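Local coordinates for probable sulfate-binding lipoprotein SubI (Mycobacterium tuberculosis, PDB 6DDN), which probably binds sulfate outside the cell membrane and carries it to an import system, at residues G65-Q78 against A279-W293. Numbering follows the deposited sequence.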
ATOM      1  N   GLY A  65       9.821   1.675  -5.979  1.00 53.14           N
ATOM      2  CA  GLY A  65      10.225   0.310  -6.232  1.00 53.11           C
ATOM      3  C   GLY A  65      10.116  -0.060  -7.695  1.00 55.84           C
ATOM      4  O   GLY A  65      10.984  -0.755  -8.231  1.00 60.59           O
ATOM      5  N   TRP A  66       9.052   0.404  -8.354  1.00 54.13           N
ATOM      6  CA  TRP A  66       8.863   0.080  -9.765  1.00 48.75           C
ATOM      7  C   TRP A  66       9.964   0.685 -10.623  1.00 46.61           C
ATOM      8  O   TRP A  66      10.508   0.018 -11.510  1.00 47.75           O
ATOM      9  CB  TRP A  66       7.489   0.554 -10.237  1.00 46.07           C
ATOM     10  CG  TRP A  66       6.382  -0.320  -9.765  1.00 44.85           C
ATOM     11  CD1 TRP A  66       5.354   0.032  -8.943  1.00 48.01           C
ATOM     12  CD2 TRP A  66       6.198  -1.708 -10.068  1.00 43.39           C
ATOM     13  NE1 TRP A  66       4.534  -1.049  -8.721  1.00 49.45           N
ATOM     14  CE2 TRP A  66       5.033  -2.130  -9.400  1.00 45.67           C
ATOM     15  CE3 TRP A  66       6.903  -2.633 -10.843  1.00 44.98           C
ATOM     16  CZ2 TRP A  66       4.557  -3.435  -9.484  1.00 49.76           C
ATOM     17  CZ3 TRP A  66       6.431  -3.928 -10.923  1.00 44.78           C
ATOM     18  CH2 TRP A  66       5.270  -4.317 -10.250  1.00 52.64           C
ATOM     19  N   SER A  67      10.318   1.947 -10.368  1.00 51.00           N
ATOM     20  CA  SER A  67      11.357   2.599 -11.156  1.00 52.43           C
ATOM     21  C   SER A  67      12.742   2.017 -10.903  1.00 54.31           C
ATOM     22  O   SER A  67      13.672   2.338 -11.652  1.00 59.98           O
ATOM     23  CB  SER A  67      11.362   4.103 -10.878  1.00 52.91           C
ATOM     24  OG  SER A  67      11.618   4.366  -9.514  1.00 52.88           O
ATOM     25  N   ALA A  68      12.905   1.185  -9.877  1.00 44.46           N
ATOM     26  CA  ALA A  68      14.151   0.463  -9.660  1.00 43.36           C
ATOM     27  C   ALA A  68      14.126  -0.943 -10.232  1.00 49.05           C
ATOM     28  O   ALA A  68      15.177  -1.463 -10.622  1.00 59.70           O
ATOM     29  CB  ALA A  68      14.470   0.385  -8.163  1.00 41.61           C
ATOM     30  N   VAL A  69      12.948  -1.563 -10.300  1.00 45.47           N
ATOM     31  CA  VAL A  69      12.841  -2.928 -10.798  1.00 48.57           C
ATOM     32  C   VAL A  69      12.830  -2.954 -12.323  1.00 53.59           C
ATOM     33  O   VAL A  69      13.404  -3.859 -12.943  1.00 59.10           O
ATOM     34  CB  VAL A  69      11.589  -3.597 -10.202  1.00 47.63           C
ATOM     35  CG1 VAL A  69      11.054  -4.669 -11.134  1.00 48.98           C
ATOM     36  CG2 VAL A  69      11.900  -4.177  -8.833  1.00 48.88           C
ATOM     37  N   ILE A  70      12.187  -1.965 -12.951  1.00 49.90           N
ATOM     38  CA  ILE A  70      12.084  -1.956 -14.412  1.00 50.56           C
ATOM     39  C   ILE A  70      13.452  -1.930 -15.087  1.00 46.72           C
ATOM     40  O   ILE A  70      13.666  -2.716 -16.025  1.00 40.38           O
ATOM     41  CB  ILE A  70      11.171  -0.804 -14.871  1.00 49.64           C
ATOM     42  CG1 ILE A  70       9.726  -1.073 -14.447  1.00 46.50           C
ATOM     43  CG2 ILE A  70      11.261  -0.614 -16.378  1.00 49.38           C
ATOM     44  CD1 ILE A  70       8.857   0.165 -14.422  1.00 43.10           C
ATOM     45  N   PRO A  71      14.408  -1.079 -14.683  1.00 45.59           N
ATOM     46  CA  PRO A  71      15.752  -1.182 -15.280  1.00 42.89           C
ATOM     47  C   PRO A  71      16.379  -2.553 -15.102  1.00 47.24           C
ATOM     48  O   PRO A  71      17.036  -3.053 -16.025  1.00 55.68           O
ATOM     49  CB  PRO A  71      16.544  -0.092 -14.544  1.00 42.83           C
ATOM     50  CG  PRO A  71      15.519   0.891 -14.122  1.00 43.75           C
ATOM     51  CD  PRO A  71      14.316   0.073 -13.766  1.00 45.24           C
ATOM     52  N   ALA A  72      16.195  -3.182 -13.939  1.00 47.82           N
ATOM     53  CA  ALA A  72      16.696  -4.540 -13.750  1.00 50.94           C
ATOM     54  C   ALA A  72      15.966  -5.524 -14.652  1.00 52.71           C
ATOM     55  O   ALA A  72      16.576  -6.457 -15.190  1.00 53.39           O
ATOM     56  CB  ALA A  72      16.556  -4.955 -12.287  1.00 54.38           C
ATOM     57  N   PHE A  73      14.659  -5.338 -14.822  1.00 50.90           N
ATOM     58  CA  PHE A  73      13.909  -6.167 -15.754  1.00 50.25           C
ATOM     59  C   PHE A  73      14.428  -5.988 -17.174  1.00 54.50           C
ATOM     60  O   PHE A  73      14.662  -6.966 -17.893  1.00 43.87           O
ATOM     61  CB  PHE A  73      12.423  -5.822 -15.666  1.00 48.81           C
ATOM     62  CG  PHE A  73      11.568  -6.545 -16.661  1.00 49.63           C
ATOM     63  CD1 PHE A  73      11.524  -7.927 -16.683  1.00 47.33           C
ATOM     64  CD2 PHE A  73      10.798  -5.837 -17.567  1.00 52.16           C
ATOM     65  CE1 PHE A  73      10.729  -8.592 -17.596  1.00 51.20           C
ATOM     66  CE2 PHE A  73       9.998  -6.497 -18.475  1.00 55.11           C
ATOM     67  CZ  PHE A  73       9.966  -7.875 -18.494  1.00 51.15           C
ATOM     68  N   ASN A  74      14.643  -4.736 -17.588  1.00 51.99           N
ATOM     69  CA  ASN A  74      15.101  -4.461 -18.945  1.00 53.18           C
ATOM     70  C   ASN A  74      16.516  -4.963 -19.200  1.00 56.01           C
ATOM     71  O   ASN A  74      16.917  -5.081 -20.363  1.00 61.19           O
ATOM     72  CB  ASN A  74      15.018  -2.961 -19.232  1.00 49.53           C
ATOM     73  CG  ASN A  74      13.589  -2.470 -19.357  1.00 49.87           C
ATOM     74  OD1 ASN A  74      13.229  -1.423 -18.820  1.00 50.90           O
ATOM     75  ND2 ASN A  74      12.765  -3.231 -20.068  1.00 45.60           N
ATOM     76  N   ALA A  75      17.280  -5.262 -18.152  1.00 52.43           N
ATOM     77  CA  ALA A  75      18.613  -5.823 -18.304  1.00 53.45           C
ATOM     78  C   ALA A  75      18.622  -7.344 -18.231  1.00 56.27           C
ATOM     79  O   ALA A  75      19.702  -7.943 -18.175  1.00 62.00           O
ATOM     80  CB  ALA A  75      19.555  -5.244 -17.245  1.00 52.33           C
ATOM     81  N   SER A  76      17.454  -7.979 -18.231  1.00 54.56           N
ATOM     82  CA  SER A  76      17.343  -9.429 -18.175  1.00 58.85           C
ATOM     83  C   SER A  76      16.990  -9.985 -19.550  1.00 66.77           C
ATOM     84  O   SER A  76      16.670  -9.247 -20.484  1.00 69.06           O
ATOM     85  CB  SER A  76      16.294  -9.846 -17.142  1.00 55.23           C
ATOM     86  OG  SER A  76      14.988  -9.719 -17.674  1.00 59.97           O
ATOM     87  N   GLU A  77      17.048 -11.316 -19.662  1.00 72.78           N
ATOM     88  CA  GLU A  77      16.821 -11.966 -20.951  1.00 79.22           C
ATOM     89  C   GLU A  77      15.410 -11.700 -21.463  1.00 77.34           C
ATOM     90  O   GLU A  77      15.223 -11.266 -22.606  1.00 79.78           O
ATOM     91  CB  GLU A  77      17.086 -13.471 -20.842  1.00 93.02           C
ATOM     92  CG  GLU A  77      16.558 -14.137 -19.574  1.00 99.05           C
ATOM     93  CD  GLU A  77      16.415 -15.646 -19.717  1.00109.63           C
ATOM     94  OE1 GLU A  77      15.771 -16.097 -20.687  1.00116.09           O
ATOM     95  OE2 GLU A  77      16.948 -16.380 -18.857  1.00110.40           O
ATOM     96  N   GLN A  78      14.402 -11.947 -20.629  1.00 74.84           N
ATOM     97  CA  GLN A  78      13.016 -11.742 -21.029  1.00 75.54           C
ATOM     98  C   GLN A  78      12.593 -10.281 -20.991  1.00 65.83           C
ATOM     99  O   GLN A  78      11.526  -9.950 -21.517  1.00 67.20           O
ATOM    100  CB  GLN A  78      12.083 -12.563 -20.134  1.00 79.65           C
ATOM    101  CG  GLN A  78      12.055 -12.110 -18.680  1.00 77.58           C
ATOM    102  CD  GLN A  78      13.229 -12.635 -17.877  1.00 79.25           C
ATOM    103  OE1 GLN A  78      14.381 -12.296 -18.145  1.00 85.03           O
ATOM    104  NE2 GLN A  78      12.942 -13.467 -16.885  1.00 76.26           N
ATOM    105  N   ALA A 279       6.016 -12.277 -17.985  1.00 58.67           N
ATOM    106  CA  ALA A 279       7.440 -12.191 -17.684  1.00 57.77           C
ATOM    107  C   ALA A 279       7.723 -11.071 -16.693  1.00 54.06           C
ATOM    108  O   ALA A 279       8.518 -11.242 -15.761  1.00 53.95           O
ATOM    109  CB  ALA A 279       8.237 -11.986 -18.973  1.00 58.56           C
ATOM    110  N   PHE A 280       7.068  -9.922 -16.865  1.00 47.83           N
ATOM    111  CA  PHE A 280       7.283  -8.805 -15.953  1.00 45.84           C
ATOM    112  C   PHE A 280       6.717  -9.088 -14.568  1.00 51.81           C
ATOM    113  O   PHE A 280       7.261  -8.603 -13.570  1.00 58.19           O
ATOM    114  CB  PHE A 280       6.664  -7.530 -16.523  1.00 43.44           C
ATOM    115  CG  PHE A 280       7.042  -6.288 -15.773  1.00 44.48           C
ATOM    116  CD1 PHE A 280       8.347  -6.085 -15.362  1.00 42.73           C
ATOM    117  CD2 PHE A 280       6.096  -5.324 -15.480  1.00 48.77           C
ATOM    118  CE1 PHE A 280       8.700  -4.942 -14.674  1.00 43.74           C
ATOM    119  CE2 PHE A 280       6.446  -4.176 -14.790  1.00 53.76           C
ATOM    120  CZ  PHE A 280       7.748  -3.987 -14.387  1.00 36.85           C
ATOM    121  N   ARG A 281       5.635  -9.863 -14.482  1.00 54.15           N
ATOM    122  CA  ARG A 281       5.080 -10.205 -13.178  1.00 53.86           C
ATOM    123  C   ARG A 281       5.955 -11.225 -12.459  1.00 55.79           C
ATOM    124  O   ARG A 281       6.256 -11.070 -11.268  1.00 53.62           O
ATOM    125  CB  ARG A 281       3.656 -10.739 -13.329  1.00 53.08           C
ATOM    126  CG  ARG A 281       3.036 -11.169 -12.011  1.00 53.38           C
ATOM    127  CD  ARG A 281       2.006 -12.261 -12.209  1.00 60.10           C
ATOM    128  NE  ARG A 281       2.624 -13.523 -12.603  1.00 68.47           N
ATOM    129  CZ  ARG A 281       1.976 -14.513 -13.210  1.00 71.76           C
ATOM    130  NH1 ARG A 281       0.687 -14.387 -13.492  1.00 66.87           N
ATOM    131  NH2 ARG A 281       2.617 -15.629 -13.536  1.00 74.48           N
ATOM    132  N   ASN A 282       6.369 -12.278 -13.167  1.00 54.38           N
ATOM    133  CA  ASN A 282       7.194 -13.311 -12.550  1.00 53.88           C
ATOM    134  C   ASN A 282       8.561 -12.773 -12.152  1.00 54.23           C
ATOM    135  O   ASN A 282       9.146 -13.240 -11.168  1.00 52.78           O
ATOM    136  CB  ASN A 282       7.343 -14.498 -13.501  1.00 56.48           C
ATOM    137  CG  ASN A 282       6.026 -15.219 -13.745  1.00 60.25           C
ATOM    138  OD1 ASN A 282       5.043 -14.999 -13.037  1.00 59.50           O
ATOM    139  ND2 ASN A 282       6.004 -16.087 -14.750  1.00 62.90           N
ATOM    140  N   PHE A 283       9.079 -11.790 -12.892  1.00 55.57           N
ATOM    141  CA  PHE A 283      10.367 -11.200 -12.543  1.00 56.86           C
ATOM    142  C   PHE A 283      10.345 -10.587 -11.148  1.00 57.11           C
ATOM    143  O   PHE A 283      11.387 -10.519 -10.488  1.00 54.11           O
ATOM    144  CB  PHE A 283      10.757 -10.146 -13.581  1.00 52.31           C
ATOM    145  CG  PHE A 283      12.084  -9.492 -13.314  1.00 45.60           C
ATOM    146  CD1 PHE A 283      13.268 -10.137 -13.633  1.00 45.73           C
ATOM    147  CD2 PHE A 283      12.146  -8.228 -12.749  1.00 42.66           C
ATOM    148  CE1 PHE A 283      14.489  -9.537 -13.390  1.00 46.37           C
ATOM    149  CE2 PHE A 283      13.363  -7.623 -12.504  1.00 43.33           C
ATOM    150  CZ  PHE A 283      14.536  -8.278 -12.824  1.00 45.20           C
ATOM    151  N   GLN A 284       9.172 -10.146 -10.682  1.00 53.29           N
ATOM    152  CA  GLN A 284       9.082  -9.503  -9.376  1.00 48.65           C
ATOM    153  C   GLN A 284       9.430 -10.461  -8.246  1.00 53.28           C
ATOM    154  O   GLN A 284       9.988 -10.040  -7.225  1.00 53.95           O
ATOM    155  CB  GLN A 284       7.678  -8.934  -9.166  1.00 44.96           C
ATOM    156  CG  GLN A 284       7.240  -7.960 -10.241  1.00 47.94           C
ATOM    157  CD  GLN A 284       8.301  -6.928 -10.545  1.00 52.70           C
ATOM    158  OE1 GLN A 284       8.927  -6.379  -9.637  1.00 55.55           O
ATOM    159  NE2 GLN A 284       8.520  -6.664 -11.827  1.00 54.78           N
ATOM    160  N   TYR A 285       9.111 -11.742  -8.406  1.00 55.32           N
ATOM    161  CA  TYR A 285       9.366 -12.729  -7.365  1.00 54.11           C
ATOM    162  C   TYR A 285      10.780 -13.290  -7.414  1.00 55.80           C
ATOM    163  O   TYR A 285      11.120 -14.137  -6.581  1.00 60.57           O
ATOM    164  CB  TYR A 285       8.341 -13.862  -7.465  1.00 54.39           C
ATOM    165  CG  TYR A 285       6.927 -13.390  -7.216  1.00 55.60           C
ATOM    166  CD1 TYR A 285       6.422 -13.302  -5.927  1.00 56.49           C
ATOM    167  CD2 TYR A 285       6.104 -13.012  -8.270  1.00 57.97           C
ATOM    168  CE1 TYR A 285       5.133 -12.858  -5.692  1.00 58.32           C
ATOM    169  CE2 TYR A 285       4.811 -12.568  -8.045  1.00 59.02           C
ATOM    170  CZ  TYR A 285       4.331 -12.494  -6.753  1.00 58.10           C
ATOM    171  OH  TYR A 285       3.048 -12.054  -6.522  1.00 55.95           O
ATOM    172  N   THR A 286      11.606 -12.845  -8.357  1.00 55.05           N
ATOM    173  CA  THR A 286      12.997 -13.267  -8.383  1.00 52.92           C
ATOM    174  C   THR A 286      13.734 -12.728  -7.163  1.00 49.16           C
ATOM    175  O   THR A 286      13.293 -11.787  -6.498  1.00 46.58           O
ATOM    176  CB  THR A 286      13.690 -12.784  -9.657  1.00 50.34           C
ATOM    177  OG1 THR A 286      13.686 -11.352  -9.686  1.00 46.81           O
ATOM    178  CG2 THR A 286      12.981 -13.320 -10.891  1.00 50.41           C
ATOM    179  N   VAL A 287      14.880 -13.345  -6.872  1.00 50.04           N
ATOM    180  CA  VAL A 287      15.678 -12.913  -5.729  1.00 51.96           C
ATOM    181  C   VAL A 287      16.112 -11.463  -5.904  1.00 54.04           C
ATOM    182  O   VAL A 287      16.032 -10.655  -4.970  1.00 52.68           O
ATOM    183  CB  VAL A 287      16.881 -13.854  -5.538  1.00 54.52           C
ATOM    184  CG1 VAL A 287      17.963 -13.184  -4.704  1.00 53.12           C
ATOM    185  CG2 VAL A 287      16.434 -15.166  -4.905  1.00 55.82           C
ATOM    186  N   GLN A 288      16.552 -11.105  -7.114  1.00 56.64           N
ATOM    187  CA  GLN A 288      17.035  -9.749  -7.362  1.00 56.32           C
ATOM    188  C   GLN A 288      15.929  -8.723  -7.164  1.00 52.89           C
ATOM    189  O   GLN A 288      16.109  -7.730  -6.450  1.00 52.17           O
ATOM    190  CB  GLN A 288      17.612  -9.649  -8.774  1.00 59.52           C
ATOM    191  CG  GLN A 288      18.234  -8.297  -9.085  1.00 62.14           C
ATOM    192  CD  GLN A 288      18.440  -8.075 -10.571  1.00 63.75           C
ATOM    193  OE1 GLN A 288      17.925  -8.826 -11.402  1.00 63.76           O
ATOM    194  NE2 GLN A 288      19.193  -7.035 -10.914  1.00 62.56           N
ATOM    195  N   ALA A 289      14.770  -8.948  -7.789  1.00 50.93           N
ATOM    196  CA  ALA A 289      13.675  -7.989  -7.674  1.00 47.39           C
ATOM    197  C   ALA A 289      13.217  -7.842  -6.229  1.00 48.24           C
ATOM    198  O   ALA A 289      12.896  -6.734  -5.785  1.00 47.11           O
ATOM    199  CB  ALA A 289      12.511  -8.411  -8.566  1.00 42.72           C
ATOM    200  N   GLN A 290      13.177  -8.948  -5.480  1.00 50.51           N
ATOM    201  CA  GLN A 290      12.798  -8.869  -4.073  1.00 46.18           C
ATOM    202  C   GLN A 290      13.807  -8.050  -3.280  1.00 49.70           C
ATOM    203  O   GLN A 290      13.428  -7.271  -2.397  1.00 50.24           O
ATOM    204  CB  GLN A 290      12.660 -10.272  -3.486  1.00 44.30           C
ATOM    205  CG  GLN A 290      11.439 -11.020  -3.981  1.00 44.24           C
ATOM    206  CD  GLN A 290      10.154 -10.501  -3.369  1.00 43.53           C
ATOM    207  OE1 GLN A 290       9.826 -10.821  -2.228  1.00 48.97           O
ATOM    208  NE2 GLN A 290       9.421  -9.694  -4.126  1.00 43.55           N
ATOM    209  N   LYS A 291      15.099  -8.208  -3.582  1.00 48.68           N
ATOM    210  CA  LYS A 291      16.106  -7.352  -2.966  1.00 51.15           C
ATOM    211  C   LYS A 291      15.876  -5.892  -3.333  1.00 50.09           C
ATOM    212  O   LYS A 291      16.027  -4.999  -2.491  1.00 48.99           O
ATOM    213  CB  LYS A 291      17.507  -7.790  -3.396  1.00 47.84           C
ATOM    214  CG  LYS A 291      18.063  -8.987  -2.656  1.00 49.28           C
ATOM    215  CD  LYS A 291      19.466  -9.302  -3.151  1.00 51.75           C
ATOM    216  CE  LYS A 291      20.037 -10.546  -2.490  1.00 53.41           C
ATOM    217  NZ  LYS A 291      21.163 -11.110  -3.288  1.00 55.87           N
ATOM    218  N   LEU A 292      15.503  -5.631  -4.588  1.00 50.07           N
ATOM    219  CA  LEU A 292      15.339  -4.255  -5.047  1.00 49.47           C
ATOM    220  C   LEU A 292      14.156  -3.582  -4.362  1.00 44.55           C
ATOM    221  O   LEU A 292      14.262  -2.436  -3.907  1.00 46.96           O
ATOM    222  CB  LEU A 292      15.172  -4.228  -6.566  1.00 47.67           C
ATOM    223  CG  LEU A 292      16.396  -4.654  -7.376  1.00 45.29           C
ATOM    224  CD1 LEU A 292      16.004  -4.892  -8.818  1.00 44.85           C
ATOM    225  CD2 LEU A 292      17.504  -3.617  -7.280  1.00 46.86           C
ATOM    226  N   TRP A 293      13.016  -4.274  -4.292  1.00 41.13           N
ATOM    227  CA  TRP A 293      11.873  -3.747  -3.551  1.00 44.51           C
ATOM    228  C   TRP A 293      12.256  -3.449  -2.107  1.00 46.55           C
ATOM    229  O   TRP A 293      11.943  -2.375  -1.577  1.00 43.13           O
ATOM    230  CB  TRP A 293      10.710  -4.739  -3.598  1.00 45.10           C
ATOM    231  CG  TRP A 293       9.968  -4.763  -4.898  1.00 46.27           C
ATOM    232  CD1 TRP A 293      10.000  -5.750  -5.838  1.00 42.29           C
ATOM    233  CD2 TRP A 293       9.069  -3.763  -5.395  1.00 51.36           C
ATOM    234  NE1 TRP A 293       9.184  -5.426  -6.894  1.00 44.85           N
ATOM    235  CE2 TRP A 293       8.599  -4.210  -6.646  1.00 51.70           C
ATOM    236  CE3 TRP A 293       8.619  -2.534  -4.905  1.00 52.05           C
ATOM    237  CZ2 TRP A 293       7.701  -3.471  -7.416  1.00 54.55           C
ATOM    238  CZ3 TRP A 293       7.722  -1.803  -5.669  1.00 52.77           C
ATOM    239  CH2 TRP A 293       7.279  -2.272  -6.912  1.00 53.88           C
TER
HETATM  240  O   HOH W   1      10.800 -13.350 -15.707  1.00 50.32           O
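W66, F73, F280, F283 and W293 form an aromatic cluster where helix 65-74 packs on two consecutive helices, 279-284 and 287-293. The fold is that of a periplasmic-type solute-binding protein, and the contact lies on one of its alpha/beta lobes. Helix 65-74 runs roughly antiparallel to 287-293, with axes 9.3 Å apart at 154°. Strands 53-58, 83-88 and 257-267 border the cluster through W66, I70 and F280.

W293 turns the edge of its six-membered ring onto the face of W66, a T-shaped pair with planes at 87°. W293 CH2 lies 3.4 Å from W66 CE2. G65 passes over a face of W293, with G65 CA 3.3 Å from W293 CZ3. W66 NE1 is hydrogen-bonded to N108 OD1, on strand 106-108. F280 CZ touches W66 CZ3, the two rings meeting obliquely, and so joins the two ends of the cluster. At the other end, F280 CD1 sits over the rim of the F73 ring. F73 CA in turn makes a CH-pi contact with F283, 3.9 Å from its ring centroid. F283 CG is anti to its backbone N (chi1 -179°), and this lays the ring against the backbone at F73.

V69 fills the middle. It is a knob among Q284, A289, L292 and W293; its CG2 makes a CH-pi contact over the five-membered ring of W293. A72 CB meets L292 CD1 at 3.5 Å.

No direct hydrogen bond crosses the contact. Q284 instead serves its own segment with both amide ends. Its NE2 donates to F280 O at 2.9 Å, close to the line of the carbonyl. Its OE1 accepts from W293 NE1, also at 2.9 Å, in the carbonyl plane. These two bonds fix the rotation of the amide, with Q284 OE1 3.1 Å from V69 CG1.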